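Local coordinates for protein polyhedrin (Orgyia pseudotsugata cypovirus 5, PDB 5A8U) that builds the crystalline occlusion bodies (polyhedra) that shield virus particles from the outside environment until insect larvae ingest them, at residues F112-A122 against I156-L164; T123-R134 against L149-I157. One frame throughout, in Å; residues are numbered along the deposited sequence.

Interaction 1 of 2, residues F112-A122 against I156-L164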
loop_
_atom_site.group_PDB
_atom_site.type_symbol
_atom_site.label_atom_id
_atom_site.label_comp_id
_atom_site.label_asym_id
_atom_site.label_seq_id
_atom_site.Cartn_x
_atom_site.Cartn_y
_atom_site.Cartn_z
ATOM N N PHE A 112 -20.573 -2.560 2.562
ATOM C CA PHE A 112 -19.447 -2.054 3.330
ATOM C C PHE A 112 -19.766 -2.402 4.784
ATOM O O PHE A 112 -20.761 -1.929 5.341
ATOM C CB PHE A 112 -19.336 -0.535 3.114
ATOM C CG PHE A 112 -18.226 0.140 3.913
ATOM C CD1 PHE A 112 -16.898 -0.039 3.558
ATOM C CD2 PHE A 112 -18.526 0.994 4.971
ATOM C CE1 PHE A 112 -15.872 0.587 4.272
ATOM C CE2 PHE A 112 -17.502 1.637 5.678
ATOM C CZ PHE A 112 -16.185 1.439 5.325
ATOM N N ILE A 113 -18.962 -3.279 5.376
ATOM C CA ILE A 113 -19.257 -3.800 6.706
ATOM C C ILE A 113 -18.150 -3.414 7.674
ATOM O O ILE A 113 -16.983 -3.639 7.402
ATOM C CB ILE A 113 -19.369 -5.332 6.700
ATOM C CG1 ILE A 113 -20.158 -5.806 5.477
ATOM C CG2 ILE A 113 -19.966 -5.824 8.015
ATOM C CD1 ILE A 113 -20.103 -7.315 5.262
ATOM N N VAL A 114 -18.521 -2.850 8.817
ATOM C CA VAL A 114 -17.530 -2.440 9.804
ATOM C C VAL A 114 -17.860 -3.145 11.112
ATOM O O VAL A 114 -18.994 -3.084 11.558
ATOM C CB VAL A 114 -17.570 -0.914 10.032
ATOM C CG1 VAL A 114 -16.514 -0.499 11.060
ATOM C CG2 VAL A 114 -17.349 -0.162 8.707
ATOM N N GLN A 115 -16.888 -3.831 11.710
ATOM C CA GLN A 115 -17.149 -4.619 12.919
ATOM C C GLN A 115 -16.083 -4.415 14.012
ATOM O O GLN A 115 -14.894 -4.329 13.720
ATOM C CB GLN A 115 -17.268 -6.108 12.551
ATOM C CG GLN A 115 -17.298 -7.057 13.756
ATOM C CD GLN A 115 -17.553 -8.503 13.357
ATOM O OE1 GLN A 115 -18.004 -8.783 12.241
ATOM N NE2 GLN A 115 -17.273 -9.432 14.272
ATOM N N GLY A 116 -16.520 -4.331 15.270
ATOM C CA GLY A 116 -15.588 -4.179 16.379
ATOM C C GLY A 116 -16.097 -3.092 17.295
ATOM O O GLY A 116 -17.223 -2.643 17.124
ATOM N N SER A 117 -15.271 -2.651 18.240
ATOM C CA SER A 117 -15.649 -1.524 19.099
ATOM C C SER A 117 -15.181 -0.250 18.409
ATOM O O SER A 117 -14.034 0.203 18.571
ATOM C CB SER A 117 -15.029 -1.662 20.490
ATOM O OG SER A 117 -15.428 -0.580 21.319
ATOM N N VAL A 118 -16.086 0.315 17.615
ATOM C CA VAL A 118 -15.759 1.351 16.642
ATOM C C VAL A 118 -16.420 2.669 17.026
ATOM O O VAL A 118 -17.522 2.683 17.557
ATOM C CB VAL A 118 -16.227 0.897 15.236
ATOM C CG1 VAL A 118 -16.231 2.071 14.203
ATOM C CG2 VAL A 118 -15.389 -0.306 14.771
ATOM N N ASP A 119 -15.717 3.774 16.814
ATOM C CA ASP A 119 -16.328 5.104 16.921
ATOM C C ASP A 119 -17.235 5.277 15.705
ATOM O O ASP A 119 -16.832 5.876 14.712
ATOM C CB ASP A 119 -15.217 6.174 16.951
ATOM C CG ASP A 119 -15.753 7.596 17.193
ATOM O OD1 ASP A 119 -16.962 7.752 17.460
ATOM O OD2 ASP A 119 -14.953 8.566 17.168
ATOM N N TRP A 120 -18.447 4.722 15.768
ATOM C CA TRP A 120 -19.315 4.665 14.589
ATOM C C TRP A 120 -19.543 6.011 13.899
ATOM O O TRP A 120 -19.512 6.086 12.676
ATOM C CB TRP A 120 -20.667 4.025 14.906
ATOM C CG TRP A 120 -20.529 2.747 15.667
ATOM C CD1 TRP A 120 -20.726 2.561 17.007
ATOM C CD2 TRP A 120 -20.127 1.472 15.142
ATOM N NE1 TRP A 120 -20.486 1.242 17.346
ATOM C CE2 TRP A 120 -20.108 0.561 16.221
ATOM C CE3 TRP A 120 -19.778 1.012 13.864
ATOM C CZ2 TRP A 120 -19.772 -0.787 16.062
ATOM C CZ3 TRP A 120 -19.443 -0.335 13.715
ATOM C CH2 TRP A 120 -19.442 -1.207 14.806
ATOM N N ASN A 121 -19.760 7.062 14.684
ATOM C CA ASN A 121 -20.032 8.389 14.126
ATOM C C ASN A 121 -18.913 8.897 13.237
ATOM O O ASN A 121 -19.154 9.721 12.353
ATOM C CB ASN A 121 -20.287 9.425 15.224
ATOM C CG ASN A 121 -21.586 9.189 15.964
ATOM O OD1 ASN A 121 -22.562 8.704 15.397
ATOM N ND2 ASN A 121 -21.610 9.561 17.239
ATOM N N ALA A 122 -17.693 8.416 13.483
ATOM C CA ALA A 122 -16.500 8.936 12.808
ATOM C C ALA A 122 -16.161 8.226 11.484
ATOM O O ALA A 122 -15.232 8.623 10.788
ATOM C CB ALA A 122 -15.289 8.903 13.754
ATOM N N ILE A 156 -19.799 10.821 6.044
ATOM C CA ILE A 156 -20.157 10.316 7.356
ATOM C C ILE A 156 -21.411 9.487 7.169
ATOM O O ILE A 156 -22.528 10.009 7.224
ATOM C CB ILE A 156 -20.400 11.470 8.352
ATOM C CG1 ILE A 156 -19.121 12.316 8.483
ATOM C CG2 ILE A 156 -20.789 10.924 9.717
ATOM C CD1 ILE A 156 -17.945 11.530 9.069
ATOM N N ILE A 157 -21.214 8.195 6.950
ATOM C CA ILE A 157 -22.307 7.317 6.558
ATOM C C ILE A 157 -23.013 6.627 7.710
ATOM O O ILE A 157 -23.977 5.899 7.476
ATOM C CB ILE A 157 -21.824 6.216 5.595
ATOM C CG1 ILE A 157 -20.621 5.480 6.181
ATOM C CG2 ILE A 157 -21.544 6.804 4.210
ATOM C CD1 ILE A 157 -20.355 4.151 5.467
ATOM N N ASN A 158 -22.546 6.848 8.938
ATOM C CA ASN A 158 -23.052 6.110 10.088
ATOM C C ASN A 158 -24.572 5.978 10.116
ATOM O O ASN A 158 -25.109 4.888 10.313
ATOM C CB ASN A 158 -22.567 6.729 11.408
ATOM C CG ASN A 158 -22.988 5.910 12.607
ATOM O OD1 ASN A 158 -22.877 4.684 12.600
ATOM N ND2 ASN A 158 -23.481 6.576 13.637
ATOM N N SER A 159 -25.280 7.080 9.914
ATOM C CA SER A 159 -26.736 7.019 10.075
ATOM C C SER A 159 -27.422 6.129 9.033
ATOM O O SER A 159 -28.510 5.607 9.292
ATOM C CB SER A 159 -27.367 8.421 10.130
ATOM O OG SER A 159 -27.224 9.114 8.905
ATOM N N LYS A 160 -26.787 5.932 7.876
ATOM C CA LYS A 160 -27.335 5.039 6.843
ATOM C C LYS A 160 -26.922 3.572 7.038
ATOM O O LYS A 160 -27.429 2.682 6.360
ATOM C CB LYS A 160 -26.891 5.493 5.447
ATOM C CG LYS A 160 -27.543 6.776 4.941
ATOM C CD LYS A 160 -27.128 7.024 3.494
ATOM C CE LYS A 160 -28.102 7.967 2.777
ATOM N NZ LYS A 160 -27.965 7.912 1.284
ATOM N N MET A 161 -25.994 3.313 7.950
ATOM C CA MET A 161 -25.573 1.932 8.186
ATOM C C MET A 161 -26.587 1.189 9.058
ATOM O O MET A 161 -27.222 1.792 9.930
ATOM C CB MET A 161 -24.188 1.902 8.821
ATOM C CG MET A 161 -23.153 2.660 8.002
ATOM S SD MET A 161 -21.484 2.403 8.651
ATOM C CE MET A 161 -21.125 0.776 8.000
ATOM N N GLN A 162 -26.743 -0.110 8.796
ATOM C CA GLN A 162 -27.685 -0.944 9.511
ATOM C C GLN A 162 -26.955 -1.729 10.582
ATOM O O GLN A 162 -25.915 -2.321 10.322
ATOM C CB GLN A 162 -28.378 -1.904 8.539
ATOM C CG GLN A 162 -29.113 -1.211 7.410
ATOM C CD GLN A 162 -29.795 -2.203 6.499
ATOM O OE1 GLN A 162 -30.442 -3.128 6.969
ATOM N NE2 GLN A 162 -29.643 -2.028 5.197
ATOM N N PRO A 163 -27.514 -1.763 11.795
ATOM C CA PRO A 163 -26.845 -2.491 12.876
ATOM C C PRO A 163 -26.937 -3.999 12.666
ATOM O O PRO A 163 -27.989 -4.526 12.301
ATOM C CB PRO A 163 -27.639 -2.081 14.122
ATOM C CG PRO A 163 -28.490 -0.925 13.709
ATOM C CD PRO A 163 -28.755 -1.110 12.252
ATOM N N LEU A 164 -25.820 -4.681 12.855
ATOM C CA LEU A 164 -25.779 -6.132 12.744
ATOM C C LEU A 164 -25.423 -6.695 14.117
ATOM O O LEU A 164 -24.358 -6.405 14.670
ATOM C CB LEU A 164 -24.762 -6.583 11.680
ATOM C CG LEU A 164 -24.881 -5.959 10.280
ATOM C CD1 LEU A 164 -23.813 -6.528 9.313
ATOM C CD2 LEU A 164 -26.267 -6.138 9.698
HETATM O O HOH W 1 -20.024 7.803 9.932
#
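The indole of Trp-120 and the amide of Asn-158 meet through the base of the tryptophan side chain, where Trp-120 CB lies 3.3 Å from Asn-158 OD1; Val-118 O sits over one face of the indole, offset toward its rim, and Val-114 O lies at its edge in the ring plane. Asn-158 carries its CG anti to the backbone N (chi1 -175°), which sends the amide across to the loop at Trp-120 and Asn-121. An amide suits this place: Asn-158 ND2 comes within 2.9 Å of Asn-121 OD1, the amide planes turned 72° apart, while Asn-158 OD1 is hydrogen-bonded to Lys-173. A water joins the backbones, Asn-158 N to Trp-120 O. Deeper in, the contact is apolar. On one face of strand 109-115, Phe-112 CD2 lies 3.7 Å from Ile-157 CD1, and the bend at chi3 (78°) sets Met-161 CE between the Phe-112 ring and Val-114 CG2, 4.0 Å from the latter. On the opposite face Ile-113 CG2 touches Leu-164 CD1 at 4.1 Å. Strand 169-178 lies between 109-115 and 162-166 in the six-stranded antiparallel sheet; strand 30-37 pairs with the other edge of 109-115, and its Val-32 and Val-34 touch the Phe-112 ring.

Interaction 2 of 2, residues T123-R134 against L149-I157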
loop_
_atom_site.group_PDB
_atom_site.type_symbol
_atom_site.label_atom_id
_atom_site.label_comp_id
_atom_site.label_asym_id
_atom_site.label_seq_id
_atom_site.Cartn_x
_atom_site.Cartn_y
_atom_site.Cartn_z
ATOM N N THR A 123 -16.910 7.191 11.140
ATOM C CA THR A 123 -16.610 6.450 9.918
ATOM C C THR A 123 -16.767 7.325 8.679
ATOM O O THR A 123 -17.788 8.005 8.523
ATOM C CB THR A 123 -17.538 5.222 9.811
ATOM O OG1 THR A 123 -17.273 4.346 10.918
ATOM C CG2 THR A 123 -17.318 4.489 8.501
ATOM N N ARG A 124 -15.763 7.291 7.802
ATOM C CA ARG A 124 -15.860 7.925 6.478
ATOM C C ARG A 124 -15.835 6.897 5.366
ATOM O O ARG A 124 -14.978 6.016 5.355
ATOM C CB ARG A 124 -14.689 8.884 6.254
ATOM C CG ARG A 124 -14.787 10.153 7.067
ATOM C CD ARG A 124 -13.466 10.906 7.017
ATOM N NE ARG A 124 -13.592 12.293 7.453
ATOM C CZ ARG A 124 -12.560 13.055 7.800
ATOM N NH1 ARG A 124 -11.332 12.545 7.805
ATOM N NH2 ARG A 124 -12.758 14.314 8.163
ATOM N N LEU A 125 -16.739 7.046 4.398
ATOM C CA LEU A 125 -16.680 6.254 3.179
ATOM C C LEU A 125 -16.741 7.273 2.059
ATOM O O LEU A 125 -17.720 8.017 1.950
ATOM C CB LEU A 125 -17.859 5.276 3.085
ATOM C CG LEU A 125 -17.981 4.474 1.775
ATOM C CD1 LEU A 125 -16.726 3.650 1.432
ATOM C CD2 LEU A 125 -19.247 3.598 1.792
ATOM N N ARG A 126 -15.692 7.346 1.246
ATOM C CA ARG A 126 -15.678 8.333 0.170
ATOM C C ARG A 126 -15.826 7.694 -1.194
ATOM O O ARG A 126 -15.133 6.718 -1.506
ATOM C CB ARG A 126 -14.357 9.119 0.160
ATOM C CG ARG A 126 -13.977 9.802 1.483
ATOM C CD ARG A 126 -12.764 10.717 1.276
ATOM N NE ARG A 126 -12.197 11.234 2.526
ATOM C CZ ARG A 126 -11.220 10.644 3.207
ATOM N NH1 ARG A 126 -10.692 9.493 2.771
ATOM N NH2 ARG A 126 -10.766 11.195 4.332
ATOM N N PHE A 127 -16.696 8.262 -2.026
ATOM C CA PHE A 127 -16.843 7.787 -3.406
ATOM C C PHE A 127 -16.176 8.716 -4.409
ATOM O O PHE A 127 -16.233 9.941 -4.266
ATOM C CB PHE A 127 -18.321 7.627 -3.757
ATOM C CG PHE A 127 -18.937 6.397 -3.167
ATOM C CD1 PHE A 127 -18.578 5.147 -3.646
ATOM C CD2 PHE A 127 -19.867 6.482 -2.143
ATOM C CE1 PHE A 127 -19.121 3.994 -3.117
ATOM C CE2 PHE A 127 -20.431 5.319 -1.599
ATOM C CZ PHE A 127 -20.052 4.072 -2.089
ATOM N N PHE A 128 -15.543 8.113 -5.411
ATOM C CA PHE A 128 -14.884 8.833 -6.494
ATOM C C PHE A 128 -15.330 8.172 -7.784
ATOM O O PHE A 128 -15.779 7.027 -7.791
ATOM C CB PHE A 128 -13.350 8.718 -6.379
ATOM C CG PHE A 128 -12.803 9.193 -5.054
ATOM C CD1 PHE A 128 -12.832 8.362 -3.938
ATOM C CD2 PHE A 128 -12.271 10.465 -4.931
ATOM C CE1 PHE A 128 -12.344 8.798 -2.719
ATOM C CE2 PHE A 128 -11.768 10.904 -3.717
ATOM C CZ PHE A 128 -11.812 10.074 -2.612
ATOM N N GLY A 129 -15.231 8.912 -8.879
ATOM C CA GLY A 129 -15.465 8.336 -10.194
ATOM C C GLY A 129 -14.307 7.456 -10.615
ATOM O O GLY A 129 -13.312 7.313 -9.889
ATOM N N PRO A 130 -14.429 6.835 -11.794
ATOM C CA PRO A 130 -13.407 5.909 -12.290
ATOM C C PRO A 130 -12.088 6.620 -12.619
ATOM O O PRO A 130 -11.046 5.960 -12.693
ATOM C CB PRO A 130 -14.051 5.314 -13.559
ATOM C CG PRO A 130 -15.109 6.272 -13.943
ATOM C CD PRO A 130 -15.595 6.938 -12.695
ATOM N N ASP A 131 -12.150 7.936 -12.788
ATOM C CA ASP A 131 -10.977 8.770 -13.055
ATOM C C ASP A 131 -10.400 9.401 -11.783
ATOM O O ASP A 131 -9.475 10.219 -11.867
ATOM C CB ASP A 131 -11.368 9.899 -14.000
ATOM C CG ASP A 131 -12.428 10.809 -13.404
ATOM O OD1 ASP A 131 -13.141 10.369 -12.462
ATOM O OD2 ASP A 131 -12.551 11.960 -13.873
ATOM N N GLY A 132 -10.947 9.059 -10.618
ATOM C CA GLY A 132 -10.477 9.654 -9.372
ATOM C C GLY A 132 -11.127 10.989 -9.012
ATOM O O GLY A 132 -10.808 11.582 -7.973
ATOM N N SER A 133 -12.046 11.463 -9.850
ATOM C CA SER A 133 -12.797 12.672 -9.534
ATOM C C SER A 133 -13.691 12.420 -8.331
ATOM O O SER A 133 -14.315 11.373 -8.216
ATOM C CB SER A 133 -13.653 13.137 -10.720
ATOM O OG SER A 133 -14.555 12.117 -11.133
ATOM N N ARG A 134 -13.742 13.390 -7.428
ATOM C CA ARG A 134 -14.587 13.305 -6.253
ATOM C C ARG A 134 -16.048 13.268 -6.672
ATOM O O ARG A 134 -16.506 14.125 -7.419
ATOM C CB ARG A 134 -14.338 14.525 -5.372
ATOM C CG ARG A 134 -14.986 14.440 -4.035
ATOM C CD ARG A 134 -14.430 13.289 -3.244
ATOM N NE ARG A 134 -14.636 13.540 -1.825
ATOM C CZ ARG A 134 -15.536 12.921 -1.079
ATOM N NH1 ARG A 134 -16.290 11.970 -1.606
ATOM N NH2 ARG A 134 -15.638 13.226 0.206
ATOM N N LEU A 149 -14.007 18.860 -2.657
ATOM C CA LEU A 149 -13.967 18.739 -1.210
ATOM C C LEU A 149 -13.687 17.280 -0.882
ATOM O O LEU A 149 -14.512 16.410 -1.166
ATOM C CB LEU A 149 -15.329 19.156 -0.637
ATOM C CG LEU A 149 -15.612 18.982 0.853
ATOM C CD1 LEU A 149 -14.655 19.811 1.688
ATOM C CD2 LEU A 149 -17.069 19.358 1.152
ATOM N N LEU A 150 -12.528 17.001 -0.284
ATOM C CA LEU A 150 -12.174 15.615 0.009
ATOM C C LEU A 150 -12.810 15.065 1.284
ATOM O O LEU A 150 -12.925 13.855 1.444
ATOM C CB LEU A 150 -10.652 15.388 0.009
ATOM C CG LEU A 150 -9.982 15.603 -1.348
ATOM C CD1 LEU A 150 -8.526 15.133 -1.337
ATOM C CD2 LEU A 150 -10.766 14.867 -2.422
ATOM N N ASN A 151 -13.227 15.947 2.187
ATOM C CA ASN A 151 -13.948 15.522 3.383
ATOM C C ASN A 151 -15.307 16.209 3.428
ATOM O O ASN A 151 -15.429 17.320 3.932
ATOM C CB ASN A 151 -13.141 15.832 4.637
ATOM C CG ASN A 151 -11.944 14.919 4.788
ATOM O OD1 ASN A 151 -12.062 13.694 4.668
ATOM N ND2 ASN A 151 -10.784 15.504 5.028
ATOM N N ALA A 152 -16.314 15.542 2.874
ATOM C CA ALA A 152 -17.658 16.095 2.773
ATOM C C ALA A 152 -18.555 15.573 3.886
ATOM O O ALA A 152 -18.273 14.530 4.491
ATOM C CB ALA A 152 -18.262 15.757 1.411
ATOM N N ALA A 153 -19.639 16.288 4.172
ATOM C CA ALA A 153 -20.584 15.835 5.188
ATOM C C ALA A 153 -21.079 14.411 4.928
ATOM O O ALA A 153 -21.260 13.615 5.866
ATOM C CB ALA A 153 -21.776 16.796 5.275
ATOM N N GLU A 154 -21.285 14.104 3.651
ATOM C CA GLU A 154 -21.880 12.844 3.232
ATOM C C GLU A 154 -20.947 11.641 3.359
ATOM O O GLU A 154 -21.381 10.492 3.228
ATOM C CB GLU A 154 -22.398 12.957 1.793
ATOM C CG GLU A 154 -23.586 13.909 1.640
ATOM C CD GLU A 154 -23.184 15.355 1.366
ATOM O OE1 GLU A 154 -21.978 15.696 1.447
ATOM O OE2 GLU A 154 -24.093 16.160 1.059
ATOM N N ASP A 155 -19.671 11.890 3.623
ATOM C CA ASP A 155 -18.746 10.788 3.857
ATOM C C ASP A 155 -19.116 10.096 5.163
ATOM O O ASP A 155 -18.763 8.955 5.385
ATOM C CB ASP A 155 -17.306 11.297 3.992
ATOM C CG ASP A 155 -16.813 12.016 2.757
ATOM O OD1 ASP A 155 -17.410 11.862 1.670
ATOM O OD2 ASP A 155 -15.794 12.721 2.884
ATOM N N ILE A 156 -19.799 10.821 6.044
ATOM C CA ILE A 156 -20.157 10.316 7.356
ATOM C C ILE A 156 -21.411 9.487 7.169
ATOM O O ILE A 156 -22.528 10.009 7.224
ATOM C CB ILE A 156 -20.400 11.470 8.352
ATOM C CG1 ILE A 156 -19.121 12.316 8.483
ATOM C CG2 ILE A 156 -20.789 10.924 9.717
ATOM C CD1 ILE A 156 -17.945 11.530 9.069
ATOM N N ILE A 157 -21.214 8.195 6.950
ATOM C CA ILE A 157 -22.307 7.317 6.558
ATOM C C ILE A 157 -23.013 6.627 7.710
ATOM O O ILE A 157 -23.977 5.899 7.476
ATOM C CB ILE A 157 -21.824 6.216 5.595
ATOM C CG1 ILE A 157 -20.621 5.480 6.181
ATOM C CG2 ILE A 157 -21.544 6.804 4.210
ATOM C CD1 ILE A 157 -20.355 4.151 5.467
HETATM O O HOH W 2 -15.661 13.725 5.691
HETATM O O HOH W 3 -20.634 8.284 1.375
#
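Leu-125 N donates to Asp-155 O at 3.0 Å, tying strand 124-128 to the 3-10 turn 153-155. The side chain of Asp-155 forms a salt bridge with Arg-134: NH2 to OD1 is 2.7 Å and nearly straight (175°), on the syn lone pair and in the guanidinium plane. The backbone N of Ala-152 bonds to Asp-155 OD2 from above the carboxylate plane and so holds the aspartate in place to offer OD1 to Arg-134; a long salt bridge from Arg-126 NE to OD2 completes the network. The extended chain of Arg-126 carries its guanidinium to Asn-151, whose OD1 it grips side-on with both NE and NH2, the latter at 2.8 Å. Asn-151 OD1 also lies over the centre of one face of the Arg-124 guanidinium, 3.2 Å above its plane, with the amide stacked at 13°; Glu-193 forms salt bridges with both Arg-124 and Arg-126. Among the apolar residues, Ile-157 CD1 packs 3.6 Å from Leu-125 CB. Strand 124-128 is an outer strand of the three-stranded antiparallel sheet, paired with 189-195. The loop 149-157 covers the beginning of its other edge, where Phe-127 pairs further on with Trp-135, and Leu-150 and Arg-126 also meet a neighbouring subunit.

In the fold
Interaction 2 is nested inside the chain loop closed by interaction 1, and the two share Ile-156 and Ile-157, with their centres about 16 Å apart. They touch where Phe-112 packs on Thr-123 and Leu-125, so the six-stranded sheet holding strand 109-115 meets the three-stranded one holding 124-128 through an apolar layer. Interaction 1 is partly buried: apolar side chains pack inside, and amides and a water occupy its outer part. Interaction 2 is the more buried, yet polar and charged bonds weigh more in it, its arginines meeting carboxylate and carbonyl oxygens and its flank reaching another subunit of the trimer. Between them they join the irregular segment 149-161 to strands of both sheets and to the loop 116-122.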